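Local coordinates for protein glycoside hydrolase family 31 (Trueperella pyogenes, PDB 5I0F) that probably hydrolyses the glycosidic bonds of cycloalternan, a cyclic glucose oligosaccharide, through a covalent glycosyl-enzyme intermediate, at residues Q350-P362 with T449-I461. Residues are numbered along the deposited sequence; the frame is centred on the assembly and turned at random.
Sequences QGQPHRGPDFTYP and TEQRRYLVEDLDI
Arg355 and Tyr454 bring the long loop that follows strand 326-329 of the family 31 TIM barrel against the helical segment leading into barrel strand 463-466. Arg355, long and branched at its end, can serve two acids at once. Bends at chi2 and chi3 curl its chain back, laying the guanidinium beside Arg453, the two groups nearly coplanar. Arg355 NH2 donates to Asp458 OD1 at 3.1 Å, approaching from above the carboxylate plane, and to Glu457 OE1 at 3.2 Å on the anti side. Further salt bridges, Arg453 NH1 to Glu457 OE2 and Arg453 NE to Glu450 OE1, complete a network in which the shared acids probably offset the proximity of the two arginines. A water joins Arg355 NH1 to Glu450 OE2.

Tyr454 rises toward the loop with CG between its backbone N and carbonyl carbon (chi1 86°), and Tyr454 CB lies 3.5 Å from His354 O. Phe359 CE2 sits over one face of the phenol, 3.5 Å from Tyr454 CZ; with the planes 33° apart, the rings meet obliquely. A large ring with a polar tip fits here: the hydroxyl of this buried residue hydrogen-bonds to Thr339 O, and a water links it to Tyr361 OH. Two further waters bridge the backbones, one joining His354 O to Glu450 O and Tyr454 N, the other His354 N to Gln451 O.

Farther along, Pro353 rests its ring on Glu450 CG, and the bent chain of Gln451 lets NE2 hydrogen-bond to Gly351 O (3.0 Å) while OE1 accepts from Gln405 NE2. Gly356 lets the loop pass close to Asp458, where a CB would collide with Asp458 CB. There the backbone Gly356 N meets the anti side of Asp458 OD2 at 2.8 Å, with an N-H...O angle of 164°.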
loop_
_atom_site.group_PDB
_atom_site.type_symbol
_atom_site.label_atom_id
_atom_site.label_comp_id
_atom_site.label_asym_id
_atom_site.label_seq_id
_atom_site.Cartn_x
_atom_site.Cartn_y
_atom_site.Cartn_z
ATOM N N GLN A 350 28.262 19.097 5.592
ATOM C CA GLN A 350 28.062 19.269 4.128
ATOM C C GLN A 350 27.196 18.130 3.523
ATOM O O GLN A 350 27.364 17.761 2.362
ATOM C CB GLN A 350 29.404 19.430 3.360
ATOM C CG GLN A 350 30.285 20.606 3.803
ATOM C CD GLN A 350 31.583 20.801 2.972
ATOM O OE1 GLN A 350 31.958 21.942 2.642
ATOM N NE2 GLN A 350 32.282 19.708 2.655
ATOM N N GLY A 351 26.277 17.571 4.318
ATOM C CA GLY A 351 25.434 16.449 3.886
ATOM C C GLY A 351 26.085 15.077 3.760
ATOM O O GLY A 351 25.456 14.163 3.234
ATOM N N GLN A 352 27.312 14.914 4.255
ATOM C CA GLN A 352 27.983 13.604 4.315
ATOM C C GLN A 352 27.328 12.725 5.415
ATOM O O GLN A 352 26.725 13.258 6.356
ATOM C CB GLN A 352 29.483 13.766 4.631
ATOM C CG GLN A 352 30.335 14.370 3.516
ATOM C CD GLN A 352 31.815 14.521 3.890
ATOM O OE1 GLN A 352 32.206 14.355 5.050
ATOM N NE2 GLN A 352 32.642 14.863 2.909
ATOM N N PRO A 353 27.443 11.383 5.308
ATOM C CA PRO A 353 26.904 10.523 6.384
ATOM C C PRO A 353 27.546 10.779 7.748
ATOM O O PRO A 353 28.750 11.010 7.801
ATOM C CB PRO A 353 27.267 9.099 5.922
ATOM C CG PRO A 353 27.452 9.192 4.455
ATOM C CD PRO A 353 27.970 10.583 4.181
ATOM N N HIS A 354 26.749 10.753 8.818
ATOM C CA HIS A 354 27.255 10.835 10.191
ATOM C C HIS A 354 27.619 9.475 10.775
ATOM O O HIS A 354 27.120 8.457 10.329
ATOM C CB HIS A 354 26.207 11.471 11.120
ATOM C CG HIS A 354 26.048 12.938 10.916
ATOM N ND1 HIS A 354 26.961 13.861 11.383
ATOM C CD2 HIS A 354 25.098 13.644 10.263
ATOM C CE1 HIS A 354 26.571 15.073 11.042
ATOM N NE2 HIS A 354 25.451 14.966 10.347
ATOM N N ARG A 355 28.495 9.486 11.775
ATOM C CA ARG A 355 28.732 8.333 12.658
ATOM C C ARG A 355 28.263 8.638 14.062
ATOM O O ARG A 355 28.125 9.807 14.447
ATOM C CB ARG A 355 30.229 7.985 12.703
ATOM C CG ARG A 355 30.859 7.577 11.370
ATOM C CD ARG A 355 30.084 6.509 10.605
ATOM N NE ARG A 355 29.759 5.310 11.396
ATOM C CZ ARG A 355 29.258 4.175 10.893
ATOM N NH1 ARG A 355 29.024 4.037 9.589
ATOM N NH2 ARG A 355 29.019 3.147 11.699
ATOM N N GLY A 356 28.028 7.576 14.833
ATOM C CA GLY A 356 27.562 7.677 16.219
ATOM C C GLY A 356 28.290 8.685 17.083
ATOM O O GLY A 356 27.658 9.499 17.741
ATOM N N PRO A 357 29.628 8.652 17.071
ATOM C CA PRO A 357 30.438 9.626 17.833
ATOM C C PRO A 357 30.298 11.097 17.419
ATOM O O PRO A 357 30.781 11.959 18.148
ATOM C CB PRO A 357 31.885 9.151 17.584
ATOM C CG PRO A 357 31.760 7.707 17.263
ATOM C CD PRO A 357 30.465 7.580 16.504
ATOM N N ASP A 358 29.667 11.407 16.285
ATOM C CA ASP A 358 29.378 12.806 15.942
ATOM C C ASP A 358 28.409 13.498 16.896
ATOM O O ASP A 358 28.327 14.714 16.902
ATOM C CB ASP A 358 28.763 12.942 14.542
ATOM C CG ASP A 358 29.687 12.495 13.429
ATOM O OD1 ASP A 358 30.906 12.306 13.642
ATOM O OD2 ASP A 358 29.162 12.361 12.301
ATOM N N PHE A 359 27.625 12.738 17.645
ATOM C CA PHE A 359 26.495 13.298 18.350
ATOM C C PHE A 359 26.697 13.383 19.849
ATOM O O PHE A 359 27.206 12.456 20.463
ATOM C CB PHE A 359 25.241 12.495 18.061
ATOM C CG PHE A 359 24.896 12.442 16.610
ATOM C CD1 PHE A 359 24.392 13.570 15.958
ATOM C CD2 PHE A 359 25.129 11.283 15.866
ATOM C CE1 PHE A 359 24.086 13.541 14.605
ATOM C CE2 PHE A 359 24.819 11.242 14.510
ATOM C CZ PHE A 359 24.309 12.380 13.875
ATOM N N THR A 360 26.268 14.512 20.402
ATOM C CA THR A 360 26.116 14.714 21.830
ATOM C C THR A 360 24.643 14.931 22.103
ATOM O O THR A 360 23.972 15.663 21.363
ATOM C CB THR A 360 26.906 15.949 22.288
ATOM O OG1 THR A 360 28.268 15.785 21.904
ATOM C CG2 THR A 360 26.868 16.093 23.789
ATOM N N TYR A 361 24.139 14.290 23.159
ATOM C CA TYR A 361 22.705 14.286 23.451
ATOM C C TYR A 361 22.502 15.045 24.768
ATOM O O TYR A 361 22.984 14.593 25.807
ATOM C CB TYR A 361 22.188 12.843 23.522
ATOM C CG TYR A 361 22.367 12.077 22.232
ATOM C CD1 TYR A 361 21.452 12.195 21.193
ATOM C CD2 TYR A 361 23.461 11.227 22.039
ATOM C CE1 TYR A 361 21.614 11.496 20.011
ATOM C CE2 TYR A 361 23.642 10.535 20.851
ATOM C CZ TYR A 361 22.706 10.677 19.834
ATOM O OH TYR A 361 22.865 10.009 18.657
ATOM N N PRO A 362 21.815 16.204 24.730
ATOM C CA PRO A 362 21.653 16.977 25.957
ATOM C C PRO A 362 20.875 16.220 27.024
ATOM O O PRO A 362 19.850 15.599 26.708
ATOM C CB PRO A 362 20.843 18.206 25.511
ATOM C CG PRO A 362 20.955 18.262 24.035
ATOM C CD PRO A 362 21.166 16.854 23.580
ATOM N N THR A 449 20.765 4.939 2.049
ATOM C CA THR A 449 20.851 4.176 3.295
ATOM C C THR A 449 22.155 4.429 4.080
ATOM O O THR A 449 22.184 4.250 5.285
ATOM C CB THR A 449 20.675 2.667 3.055
ATOM O OG1 THR A 449 21.623 2.225 2.081
ATOM C CG2 THR A 449 19.251 2.372 2.577
ATOM N N GLU A 450 23.220 4.847 3.412
ATOM C CA GLU A 450 24.470 5.147 4.098
ATOM C C GLU A 450 24.270 6.278 5.116
ATOM O O GLU A 450 24.868 6.266 6.183
ATOM C CB GLU A 450 25.560 5.518 3.089
ATOM C CG GLU A 450 26.954 5.590 3.668
ATOM C CD GLU A 450 27.467 4.281 4.269
ATOM O OE1 GLU A 450 27.025 3.179 3.888
ATOM O OE2 GLU A 450 28.355 4.371 5.150
ATOM N N GLN A 451 23.393 7.223 4.794
ATOM C CA GLN A 451 23.000 8.283 5.739
ATOM C C GLN A 451 22.438 7.717 7.076
ATOM O O GLN A 451 22.535 8.375 8.119
ATOM C CB GLN A 451 21.960 9.205 5.091
ATOM C CG GLN A 451 22.389 9.929 3.802
ATOM C CD GLN A 451 23.150 11.227 4.054
ATOM O OE1 GLN A 451 22.722 12.054 4.870
ATOM N NE2 GLN A 451 24.268 11.429 3.336
ATOM N N ARG A 452 21.834 6.530 7.028
ATOM C CA ARG A 452 21.226 5.856 8.197
ATOM C C ARG A 452 22.045 4.743 8.808
ATOM O O ARG A 452 21.594 4.135 9.791
ATOM C CB ARG A 452 19.876 5.207 7.801
ATOM C CG ARG A 452 18.770 6.185 7.574
ATOM C CD ARG A 452 18.641 6.623 6.124
ATOM N NE ARG A 452 17.628 7.655 6.117
ATOM C CZ ARG A 452 17.564 8.698 5.305
ATOM N NH1 ARG A 452 18.448 8.896 4.320
ATOM N NH2 ARG A 452 16.578 9.556 5.488
ATOM N N ARG A 453 23.209 4.435 8.233
ATOM C CA ARG A 453 23.965 3.251 8.629
ATOM C C ARG A 453 24.339 3.287 10.104
ATOM O O ARG A 453 24.256 2.264 10.791
ATOM C CB ARG A 453 25.225 3.078 7.753
ATOM C CG ARG A 453 26.119 1.893 8.146
ATOM C CD ARG A 453 27.268 1.700 7.159
ATOM N NE ARG A 453 26.753 1.229 5.882
ATOM C CZ ARG A 453 26.376 -0.016 5.616
ATOM N NH1 ARG A 453 26.446 -0.976 6.534
ATOM N NH2 ARG A 453 25.892 -0.303 4.413
ATOM N N TYR A 454 24.721 4.461 10.597
ATOM C CA TYR A 454 25.113 4.600 12.032
ATOM C C TYR A 454 23.997 4.205 13.014
ATOM O O TYR A 454 24.290 3.746 14.119
ATOM C CB TYR A 454 25.628 5.999 12.359
ATOM C CG TYR A 454 24.545 6.983 12.719
ATOM C CD1 TYR A 454 23.857 7.697 11.736
ATOM C CD2 TYR A 454 24.193 7.199 14.049
ATOM C CE1 TYR A 454 22.871 8.597 12.079
ATOM C CE2 TYR A 454 23.197 8.085 14.391
ATOM C CZ TYR A 454 22.537 8.776 13.402
ATOM O OH TYR A 454 21.555 9.662 13.767
ATOM N N LEU A 455 22.738 4.369 12.610
ATOM C CA LEU A 455 21.595 3.950 13.445
ATOM C C LEU A 455 21.653 2.458 13.741
ATOM O O LEU A 455 21.347 2.035 14.847
ATOM C CB LEU A 455 20.253 4.257 12.761
ATOM C CG LEU A 455 19.989 5.734 12.505
ATOM C CD1 LEU A 455 18.771 5.861 11.602
ATOM C CD2 LEU A 455 19.815 6.495 13.828
ATOM N N VAL A 456 22.034 1.678 12.731
ATOM C CA VAL A 456 22.135 0.237 12.844
ATOM C C VAL A 456 23.498 -0.153 13.451
ATOM O O VAL A 456 23.541 -0.935 14.390
ATOM C CB VAL A 456 21.913 -0.462 11.495
ATOM C CG1 VAL A 456 21.941 -1.955 11.673
ATOM C CG2 VAL A 456 20.548 -0.089 10.904
ATOM N N GLU A 457 24.593 0.386 12.926
ATOM C CA GLU A 457 25.932 -0.069 13.326
ATOM C C GLU A 457 26.379 0.462 14.680
ATOM O O GLU A 457 27.037 -0.268 15.412
ATOM C CB GLU A 457 26.980 0.251 12.253
ATOM C CG GLU A 457 26.751 -0.546 10.987
ATOM C CD GLU A 457 27.880 -0.448 9.988
ATOM O OE1 GLU A 457 28.800 0.408 10.142
ATOM O OE2 GLU A 457 27.824 -1.231 9.030
ATOM N N ASP A 458 26.034 1.715 14.996
ATOM C CA ASP A 458 26.471 2.378 16.224
ATOM C C ASP A 458 25.374 2.330 17.296
ATOM O O ASP A 458 25.655 1.914 18.407
ATOM C CB ASP A 458 26.976 3.813 15.942
ATOM C CG ASP A 458 28.111 3.847 14.905
ATOM O OD1 ASP A 458 28.782 2.799 14.760
ATOM O OD2 ASP A 458 28.355 4.888 14.224
ATOM N N LEU A 459 24.148 2.719 16.975
ATOM C CA LEU A 459 23.053 2.695 17.960
ATOM C C LEU A 459 22.377 1.323 18.157
ATOM O O LEU A 459 21.727 1.102 19.182
ATOM C CB LEU A 459 22.018 3.760 17.619
ATOM C CG LEU A 459 22.509 5.201 17.719
ATOM C CD1 LEU A 459 21.349 6.162 17.447
ATOM C CD2 LEU A 459 23.133 5.499 19.065
ATOM N N ASP A 460 22.549 0.418 17.190
ATOM C CA ASP A 460 22.136 -0.984 17.284
ATOM C C ASP A 460 20.619 -1.190 17.142
ATOM O O ASP A 460 20.078 -2.122 17.709
ATOM C CB ASP A 460 22.689 -1.641 18.565
ATOM C CG ASP A 460 22.752 -3.171 18.483
ATOM O OD1 ASP A 460 22.972 -3.731 17.380
ATOM O OD2 ASP A 460 22.583 -3.813 19.548
ATOM N N ILE A 461 19.938 -0.358 16.355
ATOM C CA ILE A 461 18.531 -0.624 16.072
ATOM C C ILE A 461 18.362 -1.896 15.233
ATOM O O ILE A 461 19.302 -2.381 14.587
ATOM C CB ILE A 461 17.790 0.553 15.408
ATOM C CG1 ILE A 461 18.219 0.775 13.982
ATOM C CG2 ILE A 461 17.928 1.843 16.214
ATOM C CD1 ILE A 461 17.253 1.667 13.248
HETATM O O HOH W 1 25.692 6.624 8.827
HETATM O O HOH W 2 24.022 10.737 8.451
HETATM O O HOH W 3 28.364 5.752 7.690
HETATM O O HOH W 4 21.247 10.929 16.430
#